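Local atomic coordinates of glycoside hydrolase family 81 (Clostridium thermocellum, PDB entry 6FOP), a protein that probably hydrolyses beta-1,3-glucans such as laminarin as part of glucan breakdown by the cellulosome of its bacterium. Residues V91-V96 and G121-T126; A134-T139 and N199-A204; G141-D146 and C192-G197; Q161-T166 and S180-I185. All blocks are in the same frame, centred on the assembly; numbering follows the deposited sequence.

Contact 1. Residues V91-V96 and G121-T126; sequences VGHSSV and GSIKAT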
loop_
_atom_site.group_PDB
_atom_site.type_symbol
_atom_site.label_atom_id
_atom_site.label_comp_id
_atom_site.label_asym_id
_atom_site.label_seq_id
_atom_site.Cartn_x
_atom_site.Cartn_y
_atom_site.Cartn_z
ATOM N N VAL A 91 24.915 13.351 10.251
ATOM C CA VAL A 91 24.832 14.797 10.133
ATOM C C VAL A 91 24.507 15.312 11.516
ATOM O O VAL A 91 23.383 15.199 11.984
ATOM C CB VAL A 91 23.755 15.222 9.119
ATOM C CG1 VAL A 91 23.604 16.737 9.064
ATOM C CG2 VAL A 91 24.080 14.689 7.732
ATOM N N GLY A 92 25.541 15.881 12.158
ATOM C CA GLY A 92 25.440 16.465 13.484
ATOM C C GLY A 92 25.662 17.973 13.423
ATOM O O GLY A 92 25.645 18.584 12.344
ATOM N N HIS A 93 25.937 18.550 14.585
ATOM C CA HIS A 93 25.936 19.989 14.777
ATOM C C HIS A 93 27.208 20.352 15.571
ATOM O O HIS A 93 27.640 19.619 16.488
ATOM C CB HIS A 93 24.664 20.366 15.508
ATOM C CG HIS A 93 24.383 21.830 15.577
ATOM N ND1 HIS A 93 25.092 22.673 16.396
ATOM C CD2 HIS A 93 23.424 22.586 15.004
ATOM C CE1 HIS A 93 24.595 23.894 16.318
ATOM N NE2 HIS A 93 23.584 23.867 15.470
ATOM N N SER A 94 27.815 21.484 15.220
ATOM C CA SER A 94 29.127 21.859 15.761
ATOM C C SER A 94 29.106 22.252 17.227
ATOM O O SER A 94 30.134 22.211 17.882
ATOM C CB SER A 94 29.743 22.977 14.919
ATOM O OG SER A 94 28.992 24.163 14.957
ATOM N N SER A 95 27.976 22.727 17.726
ATOM C CA SER A 95 27.871 23.096 19.145
ATOM C C SER A 95 26.824 22.371 19.987
ATOM O O SER A 95 26.918 22.384 21.206
ATOM C CB SER A 95 27.739 24.617 19.287
ATOM O OG SER A 95 26.632 25.115 18.589
ATOM N N VAL A 96 25.881 21.677 19.359
ATOM C CA VAL A 96 24.880 20.929 20.070
ATOM C C VAL A 96 25.239 19.477 19.817
ATOM O O VAL A 96 25.077 18.991 18.714
ATOM C CB VAL A 96 23.447 21.233 19.577
ATOM C CG1 VAL A 96 22.442 20.389 20.344
ATOM C CG2 VAL A 96 23.123 22.710 19.774
ATOM N N GLY A 121 20.584 25.542 19.306
ATOM C CA GLY A 121 20.752 25.196 17.894
ATOM C C GLY A 121 19.773 24.144 17.397
ATOM O O GLY A 121 19.111 23.474 18.185
ATOM N N SER A 122 19.722 23.972 16.088
ATOM C CA SER A 122 18.759 23.034 15.482
ATOM C C SER A 122 19.232 22.542 14.136
ATOM O O SER A 122 20.050 23.163 13.489
ATOM C CB SER A 122 17.391 23.710 15.333
ATOM O OG SER A 122 17.395 24.660 14.285
ATOM N N ILE A 123 18.703 21.381 13.741
ATOM C CA ILE A 123 18.824 20.886 12.390
ATOM C C ILE A 123 17.386 20.555 11.925
ATOM O O ILE A 123 16.662 19.843 12.625
ATOM C CB ILE A 123 19.646 19.583 12.306
ATOM C CG1 ILE A 123 21.005 19.757 12.983
ATOM C CG2 ILE A 123 19.821 19.156 10.843
ATOM C CD1 ILE A 123 21.775 18.474 13.129
ATOM N N LYS A 124 17.028 21.025 10.731
ATOM C CA LYS A 124 15.782 20.632 10.074
ATOM C C LYS A 124 16.177 19.831 8.866
ATOM O O LYS A 124 16.912 20.309 8.012
ATOM C CB LYS A 124 14.956 21.838 9.663
ATOM C CG LYS A 124 13.575 21.432 9.116
ATOM C CD LYS A 124 12.712 22.677 8.947
ATOM C CE LYS A 124 11.314 22.384 8.468
ATOM N NZ LYS A 124 10.521 23.654 8.512
ATOM N N ALA A 125 15.727 18.578 8.830
ATOM C CA ALA A 125 16.078 17.635 7.767
ATOM C C ALA A 125 14.863 17.306 6.908
ATOM O O ALA A 125 13.777 17.038 7.453
ATOM C CB ALA A 125 16.628 16.370 8.378
ATOM N N THR A 126 15.046 17.356 5.592
ATOM C CA THR A 126 14.046 16.876 4.645
ATOM C C THR A 126 14.568 15.566 4.049
ATOM O O THR A 126 15.630 15.545 3.402
ATOM C CB THR A 126 13.800 17.881 3.516
ATOM O OG1 THR A 126 13.347 19.109 4.082
ATOM C CG2 THR A 126 12.763 17.395 2.506
#
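Val91, Gly92 and His93 lie across from Gly121 to Ile123 on strands that run nearly antiparallel (158°) but come no nearer than 7.8 Å axis to axis, a spacing bridged by side chains without any hydrogen bond. Ile123 reaches across with its extended outer arm (chi2 171°), laying CD1 on the backbone, 3.8 Å from Val91 O and beside Gly92 C. His93, with CG anti to its backbone N (chi1 -170°), brings its ring edge to the other strand, CD2 standing 3.7 Å from Ser122 O. Both ring nitrogens are used. ND1 accepts Ser95 N at 3.2 Å, close to the ring plane, and Val96 N from well out of it, while NE2 bonds to Thr139 O, consistent with a neutral ring protonated on NE2. Val96 CG2 sits 3.8 Å above one ring face, off toward the rim, and also touches Gly121 N. Glycine suits position 121 because a CB there would collide with His93 NE2, crowd Val96 CG2 and press on the preceding carbonyl. The two strands belong to facing sheets of a beta sandwich: 89-93 runs between 66-70 and 143-147, 121-128 between 111-118 and 133-139, and Phe138 packs on both Val91 and Ile123.

Contact 2. Residues A134-T139 and N199-A204; sequences AYFVFT and NYFSIA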
loop_
_atom_site.group_PDB
_atom_site.type_symbol
_atom_site.label_atom_id
_atom_site.label_comp_id
_atom_site.label_asym_id
_atom_site.label_seq_id
_atom_site.Cartn_x
_atom_site.Cartn_y
_atom_site.Cartn_z
ATOM N N ALA A 134 19.339 14.484 0.392
ATOM C CA ALA A 134 18.684 14.874 1.648
ATOM C C ALA A 134 19.093 16.323 1.897
ATOM O O ALA A 134 20.223 16.725 1.570
ATOM C CB ALA A 134 19.053 13.990 2.821
ATOM N N TYR A 135 18.158 17.106 2.409
ATOM C CA TYR A 135 18.311 18.560 2.510
ATOM C C TYR A 135 18.214 18.997 3.972
ATOM O O TYR A 135 17.395 18.477 4.722
ATOM C CB TYR A 135 17.217 19.266 1.716
ATOM C CG TYR A 135 17.019 18.759 0.291
ATOM C CD1 TYR A 135 17.853 19.120 -0.734
ATOM C CD2 TYR A 135 15.978 17.888 -0.005
ATOM C CE1 TYR A 135 17.677 18.680 -2.016
ATOM C CE2 TYR A 135 15.787 17.428 -1.292
ATOM C CZ TYR A 135 16.620 17.791 -2.301
ATOM O OH TYR A 135 16.409 17.326 -3.589
ATOM N N PHE A 136 19.056 19.971 4.358
ATOM C CA PHE A 136 19.162 20.379 5.745
ATOM C C PHE A 136 19.230 21.894 5.881
ATOM O O PHE A 136 19.827 22.571 5.033
ATOM C CB PHE A 136 20.427 19.781 6.389
ATOM C CG PHE A 136 20.531 18.267 6.278
ATOM C CD1 PHE A 136 21.122 17.678 5.181
ATOM C CD2 PHE A 136 20.008 17.458 7.275
ATOM C CE1 PHE A 136 21.186 16.291 5.061
ATOM C CE2 PHE A 136 20.068 16.076 7.160
ATOM C CZ PHE A 136 20.668 15.505 6.057
ATOM N N VAL A 137 18.650 22.390 6.980
ATOM C CA VAL A 137 18.820 23.793 7.373
ATOM C C VAL A 137 19.265 23.779 8.830
ATOM O O VAL A 137 18.673 23.095 9.667
ATOM C CB VAL A 137 17.519 24.594 7.195
ATOM C CG1 VAL A 137 17.657 25.991 7.829
ATOM C CG2 VAL A 137 17.210 24.729 5.717
ATOM N N PHE A 138 20.325 24.542 9.108
ATOM C CA PHE A 138 20.931 24.648 10.437
ATOM C C PHE A 138 20.622 25.997 11.094
ATOM O O PHE A 138 20.509 27.026 10.413
ATOM C CB PHE A 138 22.453 24.488 10.309
ATOM C CG PHE A 138 22.877 23.075 10.134
ATOM C CD1 PHE A 138 22.651 22.401 8.934
ATOM C CD2 PHE A 138 23.472 22.406 11.170
ATOM C CE1 PHE A 138 22.995 21.057 8.824
ATOM C CE2 PHE A 138 23.829 21.078 11.052
ATOM C CZ PHE A 138 23.606 20.415 9.879
ATOM N N THR A 139 20.481 25.984 12.423
ATOM C CA THR A 139 20.577 27.203 13.196
ATOM C C THR A 139 21.561 26.974 14.359
ATOM O O THR A 139 21.764 25.853 14.830
ATOM C CB THR A 139 19.234 27.642 13.797
ATOM O OG1 THR A 139 18.873 26.768 14.889
ATOM C CG2 THR A 139 18.161 27.732 12.742
ATOM N N ASN A 199 22.635 29.046 5.620
ATOM C CA ASN A 199 22.498 27.983 6.601
ATOM C C ASN A 199 21.872 26.710 6.037
ATOM O O ASN A 199 21.493 25.823 6.791
ATOM C CB ASN A 199 21.695 28.470 7.807
ATOM C CG ASN A 199 22.334 29.615 8.518
ATOM O OD1 ASN A 199 23.193 29.410 9.372
ATOM N ND2 ASN A 199 21.963 30.814 8.167
ATOM N N TYR A 200 21.849 26.630 4.715
ATOM C CA TYR A 200 21.369 25.433 4.014
ATOM C C TYR A 200 22.536 24.511 3.668
ATOM O O TYR A 200 23.691 24.946 3.519
ATOM C CB TYR A 200 20.590 25.845 2.757
ATOM C CG TYR A 200 21.342 26.759 1.827
ATOM C CD1 TYR A 200 21.272 28.151 1.977
ATOM C CD2 TYR A 200 22.119 26.268 0.803
ATOM C CE1 TYR A 200 21.964 28.990 1.140
ATOM C CE2 TYR A 200 22.826 27.118 -0.039
ATOM C CZ TYR A 200 22.729 28.483 0.128
ATOM O OH TYR A 200 23.447 29.367 -0.661
ATOM N N PHE A 201 22.251 23.215 3.539
ATOM C CA PHE A 201 23.318 22.194 3.354
ATOM C C PHE A 201 22.616 20.964 2.809
ATOM O O PHE A 201 21.554 20.608 3.318
ATOM C CB PHE A 201 23.974 21.885 4.697
ATOM C CG PHE A 201 25.095 20.901 4.634
ATOM C CD1 PHE A 201 26.386 21.333 4.334
ATOM C CD2 PHE A 201 24.874 19.552 4.847
ATOM C CE1 PHE A 201 27.423 20.454 4.274
ATOM C CE2 PHE A 201 25.936 18.645 4.780
ATOM C CZ PHE A 201 27.208 19.106 4.480
ATOM N N SER A 202 23.166 20.338 1.770
ATOM C CA SER A 202 22.553 19.095 1.261
ATOM C C SER A 202 23.600 18.046 0.989
ATOM O O SER A 202 24.794 18.352 0.898
ATOM C CB SER A 202 21.710 19.357 0.011
ATOM O OG SER A 202 22.510 19.811 -1.053
ATOM N N ILE A 203 23.147 16.812 0.834
ATOM C CA ILE A 203 24.014 15.682 0.481
ATOM C C ILE A 203 23.298 14.911 -0.619
ATOM O O ILE A 203 22.056 15.031 -0.756
ATOM C CB ILE A 203 24.340 14.783 1.682
ATOM C CG1 ILE A 203 23.122 13.996 2.185
ATOM C CG2 ILE A 203 24.932 15.617 2.811
ATOM C CD1 ILE A 203 22.830 12.683 1.472
ATOM N N ALA A 204 24.049 14.148 -1.403
ATOM C CA ALA A 204 23.455 13.169 -2.335
ATOM C C ALA A 204 24.259 11.933 -2.325
ATOM O O ALA A 204 25.487 11.974 -2.232
ATOM C CB ALA A 204 23.371 13.680 -3.763
#
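Phe136 and Phe201 face each other as an antiparallel hydrogen-bonded pair, and the apolar side of the sheet beneath them is the tight part of the contact. Phe136 N gives Phe201 O a short but bent bond (2.8 Å, 136° at the hydrogen), and the same carbonyl oxygen lies in the plane of the Phe136 ring, at its edge, 3.5 Å from Phe136 CD1. Phe136 CD1 in turn comes to the edge of the Phe201 ring, 4.2 Å from Phe201 CD2. Ile203 fills the next place: CG1, set between its backbone N and carbonyl carbon (chi1 69°), touches Phe136 CE1 and also Ala134 CB, the small methyl of the alanine packing against the branched chain. Strands 133-139 and 200-206 are neighbours in the larger sheet of the sandwich although 59 residues separate the two segments, and this phenylalanine-rich face looks onto Pro143 and Ile145 of the opposing sheet. The other face is mixed. Tyr135 CD1 rests 3.9 Å from Ser202 CB, and the serine hydroxyl, buried, is bonded to Ala221 O. Toward Val137 and Tyr200 the packing thins and solvent gains access; the end of Tyr200 leads away from strand 133-139 to a bond with Glu253. Asn199, outside the strand, still offers its carbonyl O to Phe138 N in a nearly straight bond (2.9 Å, 171°), while its CB lies 3.2 Å from Phe138 O.

Contact 3. Residues G141-D146 and C192-G197; sequences GNPRID and CILPAG. With MG (magnesium ion), chain B.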
loop_
_atom_site.group_PDB
_atom_site.type_symbol
_atom_site.label_atom_id
_atom_site.label_comp_id
_atom_site.label_asym_id
_atom_site.label_seq_id
_atom_site.Cartn_x
_atom_site.Cartn_y
_atom_site.Cartn_z
ATOM N N GLY A 141 24.793 27.000 14.595
ATOM C CA GLY A 141 26.065 26.366 14.366
ATOM C C GLY A 141 26.181 25.691 13.028
ATOM O O GLY A 141 25.318 25.823 12.162
ATOM N N ASN A 142 27.238 24.911 12.891
ATOM C CA ASN A 142 27.657 24.377 11.615
ATOM C C ASN A 142 27.361 22.879 11.472
ATOM O O ASN A 142 27.370 22.147 12.462
ATOM C CB ASN A 142 29.157 24.571 11.470
ATOM C CG ASN A 142 29.519 26.013 11.231
ATOM O OD1 ASN A 142 28.847 26.723 10.483
ATOM N ND2 ASN A 142 30.611 26.443 11.837
ATOM N N PRO A 143 27.192 22.415 10.229
ATOM C CA PRO A 143 27.126 20.963 9.999
ATOM C C PRO A 143 28.408 20.298 10.409
ATOM O O PRO A 143 29.481 20.733 9.987
ATOM C CB PRO A 143 26.930 20.853 8.482
ATOM C CG PRO A 143 26.357 22.175 8.091
ATOM C CD PRO A 143 27.062 23.155 8.970
ATOM N N ARG A 144 28.292 19.279 11.255
ATOM C CA ARG A 144 29.421 18.497 11.707
ATOM C C ARG A 144 29.152 17.098 11.208
ATOM O O ARG A 144 28.259 16.429 11.728
ATOM C CB ARG A 144 29.513 18.549 13.242
ATOM C CG ARG A 144 30.692 17.772 13.834
ATOM C CD ARG A 144 30.734 17.948 15.352
ATOM N NE ARG A 144 29.553 17.395 16.022
ATOM C CZ ARG A 144 29.387 16.122 16.376
ATOM N NH1 ARG A 144 30.343 15.207 16.156
ATOM N NH2 ARG A 144 28.271 15.725 16.992
ATOM N N ILE A 145 29.860 16.707 10.149
ATOM C CA ILE A 145 29.621 15.441 9.453
ATOM C C ILE A 145 30.553 14.381 10.018
ATOM O O ILE A 145 31.767 14.348 9.717
ATOM C CB ILE A 145 29.776 15.581 7.922
ATOM C CG1 ILE A 145 29.050 16.850 7.416
ATOM C CG2 ILE A 145 29.284 14.312 7.222
ATOM C CD1 ILE A 145 27.573 16.947 7.721
ATOM N N ASP A 146 29.982 13.532 10.871
ATOM C CA ASP A 146 30.712 12.509 11.605
ATOM C C ASP A 146 30.640 11.197 10.842
ATOM O O ASP A 146 29.622 10.483 10.880
ATOM C CB ASP A 146 30.099 12.386 13.005
ATOM C CG ASP A 146 30.775 11.360 13.878
ATOM O OD1 ASP A 146 31.768 10.746 13.462
ATOM O OD2 ASP A 146 30.268 11.156 15.009
ATOM N N CYS A 192 31.478 21.776 8.183
ATOM C CA CYS A 192 31.252 22.759 7.152
ATOM C C CYS A 192 31.136 24.123 7.816
ATOM O O CYS A 192 30.190 24.350 8.582
ATOM C CB CYS A 192 29.975 22.438 6.388
ATOM S SG CYS A 192 29.640 23.613 5.075
ATOM N N ILE A 193 32.098 25.009 7.542
ATOM C CA ILE A 193 32.070 26.348 8.117
ATOM C C ILE A 193 31.185 27.187 7.221
ATOM O O ILE A 193 31.597 27.634 6.149
ATOM C CB ILE A 193 33.473 26.948 8.255
ATOM C CG1 ILE A 193 34.417 25.977 8.973
ATOM C CG2 ILE A 193 33.394 28.290 8.958
ATOM C CD1 ILE A 193 33.981 25.562 10.356
ATOM N N LEU A 194 29.961 27.388 7.664
ATOM C CA LEU A 194 28.986 28.120 6.876
ATOM C C LEU A 194 29.317 29.604 6.818
ATOM O O LEU A 194 29.769 30.171 7.801
ATOM C CB LEU A 194 27.588 27.971 7.481
ATOM C CG LEU A 194 26.989 26.565 7.513
ATOM C CD1 LEU A 194 25.767 26.583 8.435
ATOM C CD2 LEU A 194 26.641 26.120 6.100
ATOM N N PRO A 195 29.081 30.245 5.671
ATOM C CA PRO A 195 29.207 31.708 5.640
ATOM C C PRO A 195 28.086 32.387 6.386
ATOM O O PRO A 195 26.998 31.828 6.495
ATOM C CB PRO A 195 29.123 32.039 4.156
ATOM C CG PRO A 195 28.626 30.843 3.481
ATOM C CD PRO A 195 28.548 29.707 4.410
ATOM N N ALA A 196 28.324 33.614 6.836
ATOM C CA ALA A 196 27.295 34.366 7.550
ATOM C C ALA A 196 26.055 34.496 6.687
ATOM O O ALA A 196 26.134 34.866 5.516
ATOM C CB ALA A 196 27.809 35.736 7.929
ATOM N N GLY A 197 24.918 34.144 7.266
ATOM C CA GLY A 197 23.649 34.311 6.583
ATOM C C GLY A 197 23.199 33.184 5.680
ATOM O O GLY A 197 22.111 33.263 5.144
HETATM MG MG MG B . 33.717 9.857 12.687
HETATM O O HOH W 1 30.085 29.378 10.373
HETATM O O HOH W 2 35.424 8.366 12.316
HETATM O O HOH W 3 34.918 11.374 13.989
#
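Gly141 begins the contact with its carbonyl O, which lies 3.8 Å from Leu194 CD1. Asn142 follows and does the polar work. Its CG stands anti to the carbonyl carbon (chi1 -72°), and OD1 accepts Leu194 N at 3.1 Å, in a bond straight at the hydrogen (165°) although the donor sits 58° above the amide plane. A water donates to that same OD1 at 2.9 Å and to Leu194 O at 2.7 Å, tying the amide to both ends of the leucine backbone; asparagine suits the place because its short arm offers an acceptor here, where the strand is just beginning. Pro143 is the first strand residue. Its O accepts Cys192 N at 2.9 Å, but proline has no N-H to return, and its CD instead lies 3.4 Å from Cys192 O. The same CD meets Leu194 CD1 at 3.7 Å, while the proline ring rests against Cys192 CB. This is the smaller sheet of the beta sandwich, in which strand 143-147 runs antiparallel between 89-93 and 189-193, and Pro143 and Cys192 both pack on Phe201 of the facing sheet. Arg144 points the other way, its NE bonded to His93 O and its guanidinium in a cation-pi contact with Tyr97. Ile145 turns back to the interior, and its backbone continues the pairing with Ile190. At Asp146, OD1 binds a magnesium ion at 2.3 Å, with Phe147 O and two waters among the other ligands, in a site that also includes Gly188; Asp146 OD2 lies close to Glu65 OE2, a crowding of negative charge that the metal probably offsets.

Contact 4. Residues Q161-T166 and S180-I185; sequences QCLGVT and SKWQGI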
loop_
_atom_site.group_PDB
_atom_site.type_symbol
_atom_site.label_atom_id
_atom_site.label_comp_id
_atom_site.label_asym_id
_atom_site.label_seq_id
_atom_site.Cartn_x
_atom_site.Cartn_y
_atom_site.Cartn_z
ATOM N N GLN A 161 33.349 24.494 -2.720
ATOM C CA GLN A 161 31.934 24.572 -2.342
ATOM C C GLN A 161 31.303 23.222 -1.992
ATOM O O GLN A 161 30.399 23.133 -1.146
ATOM C CB GLN A 161 31.184 25.225 -3.493
ATOM C CG GLN A 161 29.768 25.410 -3.153
ATOM C CD GLN A 161 28.982 26.216 -4.110
ATOM O OE1 GLN A 161 29.424 26.601 -5.186
ATOM N NE2 GLN A 161 27.754 26.453 -3.720
ATOM N N CYS A 162 31.796 22.183 -2.652
ATOM C CA CYS A 162 31.349 20.841 -2.427
ATOM C C CYS A 162 32.511 19.914 -2.282
ATOM O O CYS A 162 33.626 20.229 -2.726
ATOM C CB CYS A 162 30.358 20.388 -3.500
ATOM S SG CYS A 162 31.031 19.759 -5.038
ATOM N N LEU A 163 32.240 18.765 -1.656
ATOM C CA LEU A 163 33.205 17.677 -1.581
ATOM C C LEU A 163 32.580 16.445 -2.171
ATOM O O LEU A 163 31.368 16.230 -2.023
ATOM C CB LEU A 163 33.609 17.359 -0.130
ATOM C CG LEU A 163 34.203 18.497 0.698
ATOM C CD1 LEU A 163 34.451 18.019 2.117
ATOM C CD2 LEU A 163 35.493 19.044 0.092
ATOM N N GLY A 164 33.393 15.680 -2.871
ATOM C CA GLY A 164 33.027 14.331 -3.277
ATOM C C GLY A 164 33.764 13.360 -2.384
ATOM O O GLY A 164 34.998 13.425 -2.298
ATOM N N VAL A 165 33.020 12.508 -1.680
ATOM C CA VAL A 165 33.596 11.593 -0.723
ATOM C C VAL A 165 33.139 10.170 -0.988
ATOM O O VAL A 165 32.098 9.935 -1.608
ATOM C CB VAL A 165 33.309 11.998 0.743
ATOM C CG1 VAL A 165 33.818 13.425 0.993
ATOM C CG2 VAL A 165 31.831 11.895 1.095
ATOM N N THR A 166 33.915 9.216 -0.497
ATOM C CA THR A 166 33.576 7.804 -0.578
ATOM C C THR A 166 33.768 7.228 0.805
ATOM O O THR A 166 34.831 7.401 1.396
ATOM C CB THR A 166 34.436 7.060 -1.592
ATOM O OG1 THR A 166 34.475 7.789 -2.838
ATOM C CG2 THR A 166 33.873 5.640 -1.838
ATOM N N SER A 180 31.493 28.719 1.676
ATOM C CA SER A 180 31.779 27.844 2.803
ATOM C C SER A 180 33.235 27.385 2.750
ATOM O O SER A 180 33.882 27.413 1.699
ATOM C CB SER A 180 30.889 26.601 2.778
ATOM O OG SER A 180 29.514 26.944 2.858
ATOM N N LYS A 181 33.718 26.948 3.901
ATOM C CA LYS A 181 34.997 26.285 4.017
ATOM C C LYS A 181 34.784 24.981 4.740
ATOM O O LYS A 181 33.728 24.768 5.341
ATOM C CB LYS A 181 36.011 27.154 4.788
ATOM C CG LYS A 181 36.227 28.537 4.195
ATOM C CD LYS A 181 36.938 28.462 2.846
ATOM C CE LYS A 181 37.705 29.738 2.500
ATOM N NZ LYS A 181 36.795 30.768 1.946
ATOM N N TRP A 182 35.791 24.115 4.708
ATOM C CA TRP A 182 35.693 22.810 5.382
ATOM C C TRP A 182 36.872 22.608 6.305
ATOM O O TRP A 182 38.003 22.848 5.919
ATOM C CB TRP A 182 35.654 21.657 4.392
ATOM C CG TRP A 182 34.595 21.775 3.313
ATOM C CD1 TRP A 182 34.742 22.395 2.118
ATOM C CD2 TRP A 182 33.261 21.214 3.307
ATOM N NE1 TRP A 182 33.602 22.289 1.378
ATOM C CE2 TRP A 182 32.686 21.551 2.075
ATOM C CE3 TRP A 182 32.505 20.449 4.219
ATOM C CZ2 TRP A 182 31.389 21.172 1.720
ATOM C CZ3 TRP A 182 31.207 20.066 3.852
ATOM C CH2 TRP A 182 30.675 20.445 2.628
ATOM N N GLN A 183 36.570 22.178 7.522
ATOM C CA GLN A 183 37.576 21.884 8.531
ATOM C C GLN A 183 37.534 20.397 8.795
ATOM O O GLN A 183 36.458 19.768 8.809
ATOM C CB GLN A 183 37.252 22.601 9.840
ATOM C CG GLN A 183 37.572 24.079 9.857
ATOM C CD GLN A 183 37.371 24.713 11.229
ATOM O OE1 GLN A 183 37.125 24.020 12.237
ATOM N NE2 GLN A 183 37.472 26.042 11.276
ATOM N N GLY A 184 38.692 19.818 8.996
ATOM C CA GLY A 184 38.776 18.420 9.375
ATOM C C GLY A 184 38.876 17.405 8.264
ATOM O O GLY A 184 38.824 16.215 8.536
ATOM N N ILE A 185 39.090 17.856 7.032
ATOM C CA ILE A 185 39.369 16.959 5.921
ATOM C C ILE A 185 40.614 16.153 6.257
ATOM O O ILE A 185 41.636 16.706 6.691
ATOM C CB ILE A 185 39.584 17.694 4.589
ATOM C CG1 ILE A 185 38.304 18.408 4.149
ATOM C CG2 ILE A 185 40.066 16.721 3.507
ATOM C CD1 ILE A 185 38.453 19.214 2.871
#
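Leu163 lies over one face of the Trp182 indole in a CH-pi contact: its CG stands 3.8 Å from the centroid of the five-membered ring, only 14° off the normal. The two methyls divide the ring system between them. Leu163 CD1 rests 3.6 Å from Trp182 CD2, on the side of CE3, while Leu163 CD2 reaches toward NE1 and CD1 of the indole at 4.0 Å. A branched leucine suits such a broad flat partner because both arms can lie on it. Purely apolar packing adds Ile185, whose CD1 comes within 4.1 Å of Leu163 CD2. Leu163 sits on strand 162-167 of the larger sheet and Trp182 on 181-183, an outermost strand of the smaller one, so the pair packs between the two layers of the sandwich near its margin; Leu174, Ile190 and Cys192 also touch the indole. Backbone oxygens meet the indole at its edge: Gln161 O lies near its plane, 3.6 Å from Trp182 CZ2, and Trp182 NE1 is hydrogen-bonded to Ser160 O. The Gln161 amide is bonded to Glu253 and Ala176 O through NE2 and to Lys218 through OE1.

All four contacts lie in one beta sandwich. Contacts 1 and 4 join its two sheets and hold by side-chain packing without a hydrogen bond between their segments; contacts 2 and 3 are lateral, each pairing neighbouring strands within one sheet through the backbone. Contacts 1, 2 and 4 are largely buried, though contact 2 has a partly exposed end; contact 3 is the least covered, and the only one with a bridging water and a metal ligand. Phe201 of contact 2 is shared: it packs on Pro143, Ile145 and Cys192 of contact 3 and on Trp182 of contact 4. Contacts 1 and 3 use adjacent strands, 89-93 and 143-147, while Ser122 and Thr139 link contacts 1 and 2.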